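Local coordinates for xylulokinase (Brucella ovis, PDB 5VM1), which probably phosphorylates D-xylulose to D-xylulose 5-phosphate at the expense of ATP, as a member of the FGGY family of carbohydrate kinases, at residues F380-N385 against K413-A418. Sequence-based numbering, arbitrary orientation.
Sequences FAIRDN and KAIATA
Arg383 and Ile382 reach from helix 367-390 to Ala418 and Ile415 of helix 409-419. Following Arg383 outward, CB points at the neighbouring helix, and beyond CG the chain is bent at chi2 and chi3, which brings NE to a carbonyl there. CD comes to 3.8 Å from Ala418 O, and NE lies 3.0 Å from the same oxygen, which the guanidinium meets obliquely. CZ and NH1 both stand 3.5 Å from Ala418 O, but the stronger polar partner of NH1 is Asp474, in a salt bridge, while Tyr477 adds a cation-pi contact; both belong to helix 470-488. The two segment axes approach to 9.3 Å at a crossing angle of -41°, as the helices pack against each other in the C-terminal, actin-like ATPase domain of the FGGY fold. Ala418 CB, directed at helix 367-390, lies 4.3 Å from Phe380 CE1; Phe380 starts out away from the other helix and its ring returns toward it, also meeting Tyr480. Toward strand 259-263 of the domain's mixed sheet, whose Leu263 touches both isoleucines, Ile382 CD1 meets Ile415 CD1 at 3.7 Å, the side chains crossing at about a right angle. In Ile382, CG1 stands anti to the carbonyl carbon (chi1 -64°) and chi2 is extended, which carries CD1 across.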
loop_
_atom_site.group_PDB
_atom_site.type_symbol
_atom_site.label_atom_id
_atom_site.label_comp_id
_atom_site.label_asym_id
_atom_site.label_seq_id
_atom_site.Cartn_x
_atom_site.Cartn_y
_atom_site.Cartn_z
ATOM N N PHE A 380 6.803 -16.918 -9.024
ATOM C CA PHE A 380 8.241 -16.717 -9.195
ATOM C C PHE A 380 8.647 -15.252 -9.037
ATOM O O PHE A 380 9.695 -14.954 -8.443
ATOM C CB PHE A 380 8.680 -17.243 -10.565
ATOM C CG PHE A 380 8.533 -18.706 -10.709
ATOM C CD1 PHE A 380 8.797 -19.525 -9.639
ATOM C CD2 PHE A 380 8.104 -19.274 -11.900
ATOM C CE1 PHE A 380 8.654 -20.892 -9.744
ATOM C CE2 PHE A 380 7.948 -20.637 -12.014
ATOM C CZ PHE A 380 8.219 -21.449 -10.933
ATOM N N ALA A 381 7.822 -14.321 -9.515
ATOM C CA ALA A 381 8.092 -12.907 -9.248
ATOM C C ALA A 381 8.077 -12.616 -7.753
ATOM O O ALA A 381 8.919 -11.867 -7.255
ATOM C CB ALA A 381 7.074 -12.022 -9.960
ATOM N N ILE A 382 7.123 -13.191 -7.017
ATOM C CA ILE A 382 7.144 -13.049 -5.562
ATOM C C ILE A 382 8.441 -13.618 -4.987
ATOM O O ILE A 382 9.048 -13.029 -4.093
ATOM C CB ILE A 382 5.909 -13.730 -4.938
ATOM C CG1 ILE A 382 4.622 -13.046 -5.395
ATOM C CG2 ILE A 382 5.987 -13.681 -3.413
ATOM C CD1 ILE A 382 3.408 -13.798 -5.030
ATOM N N ARG A 383 8.903 -14.753 -5.499
ATOM C CA ARG A 383 10.167 -15.304 -5.016
ATOM C C ARG A 383 11.340 -14.394 -5.378
ATOM O O ARG A 383 12.310 -14.289 -4.618
ATOM C CB ARG A 383 10.332 -16.747 -5.523
ATOM C CG ARG A 383 11.618 -17.111 -6.136
ATOM C CD ARG A 383 12.372 -18.113 -5.331
ATOM N NE ARG A 383 12.121 -19.527 -5.641
ATOM C CZ ARG A 383 13.082 -20.458 -5.601
ATOM N NH1 ARG A 383 12.816 -21.737 -5.863
ATOM N NH2 ARG A 383 14.335 -20.097 -5.320
ATOM N N ASP A 384 11.282 -13.745 -6.541
ATOM C CA ASP A 384 12.258 -12.703 -6.830
ATOM C C ASP A 384 12.176 -11.567 -5.808
ATOM O O ASP A 384 13.202 -11.004 -5.399
ATOM C CB ASP A 384 12.093 -12.173 -8.259
ATOM C CG ASP A 384 12.926 -12.940 -9.258
ATOM O OD1 ASP A 384 13.867 -13.652 -8.818
ATOM O OD2 ASP A 384 12.701 -12.784 -10.484
ATOM N N ASN A 385 10.965 -11.217 -5.382
ATOM C CA ASN A 385 10.828 -10.163 -4.387
ATOM C C ASN A 385 11.398 -10.588 -3.034
ATOM O O ASN A 385 12.115 -9.814 -2.387
ATOM C CB ASN A 385 9.369 -9.742 -4.279
ATOM C CG ASN A 385 9.022 -8.699 -5.303
ATOM O OD1 ASN A 385 8.718 -7.541 -4.984
ATOM N ND2 ASN A 385 9.143 -9.089 -6.567
ATOM N N LYS A 413 -0.925 -22.492 -2.954
ATOM C CA LYS A 413 -0.025 -23.642 -2.941
ATOM C C LYS A 413 1.179 -23.392 -3.840
ATOM O O LYS A 413 2.303 -23.780 -3.509
ATOM C CB LYS A 413 -0.768 -24.898 -3.390
ATOM C CG LYS A 413 -1.893 -25.305 -2.470
ATOM C CD LYS A 413 -2.267 -26.752 -2.651
ATOM C CE LYS A 413 -3.567 -27.069 -1.959
ATOM N NZ LYS A 413 -4.053 -28.410 -2.322
ATOM N N ALA A 414 0.968 -22.710 -4.963
ATOM C CA ALA A 414 2.084 -22.374 -5.837
ATOM C C ALA A 414 3.059 -21.417 -5.156
ATOM O O ALA A 414 4.277 -21.614 -5.235
ATOM C CB ALA A 414 1.566 -21.779 -7.143
ATOM N N ILE A 415 2.552 -20.381 -4.478
ATOM C CA ILE A 415 3.438 -19.409 -3.828
ATOM C C ILE A 415 4.196 -20.051 -2.660
ATOM O O ILE A 415 5.396 -19.813 -2.476
ATOM C CB ILE A 415 2.628 -18.172 -3.389
ATOM C CG1 ILE A 415 1.988 -17.518 -4.618
ATOM C CG2 ILE A 415 3.509 -17.177 -2.678
ATOM C CD1 ILE A 415 0.910 -16.479 -4.313
ATOM N N ALA A 416 3.520 -20.894 -1.872
ATOM C CA ALA A 416 4.193 -21.581 -0.771
ATOM C C ALA A 416 5.274 -22.521 -1.286
ATOM O O ALA A 416 6.367 -22.606 -0.712
ATOM C CB ALA A 416 3.184 -22.357 0.081
ATOM N N THR A 417 4.983 -23.264 -2.344
ATOM C CA THR A 417 6.003 -24.172 -2.828
ATOM C C THR A 417 7.149 -23.427 -3.510
ATOM O O THR A 417 8.310 -23.864 -3.437
ATOM C CB THR A 417 5.350 -25.218 -3.727
ATOM O OG1 THR A 417 4.363 -25.918 -2.946
ATOM C CG2 THR A 417 6.391 -26.200 -4.316
ATOM N N ALA A 418 6.863 -22.278 -4.123
ATOM C CA ALA A 418 7.931 -21.517 -4.749
ATOM C C ALA A 418 8.864 -20.905 -3.703
ATOM O O ALA A 418 10.075 -20.820 -3.928
ATOM C CB ALA A 418 7.346 -20.453 -5.680
#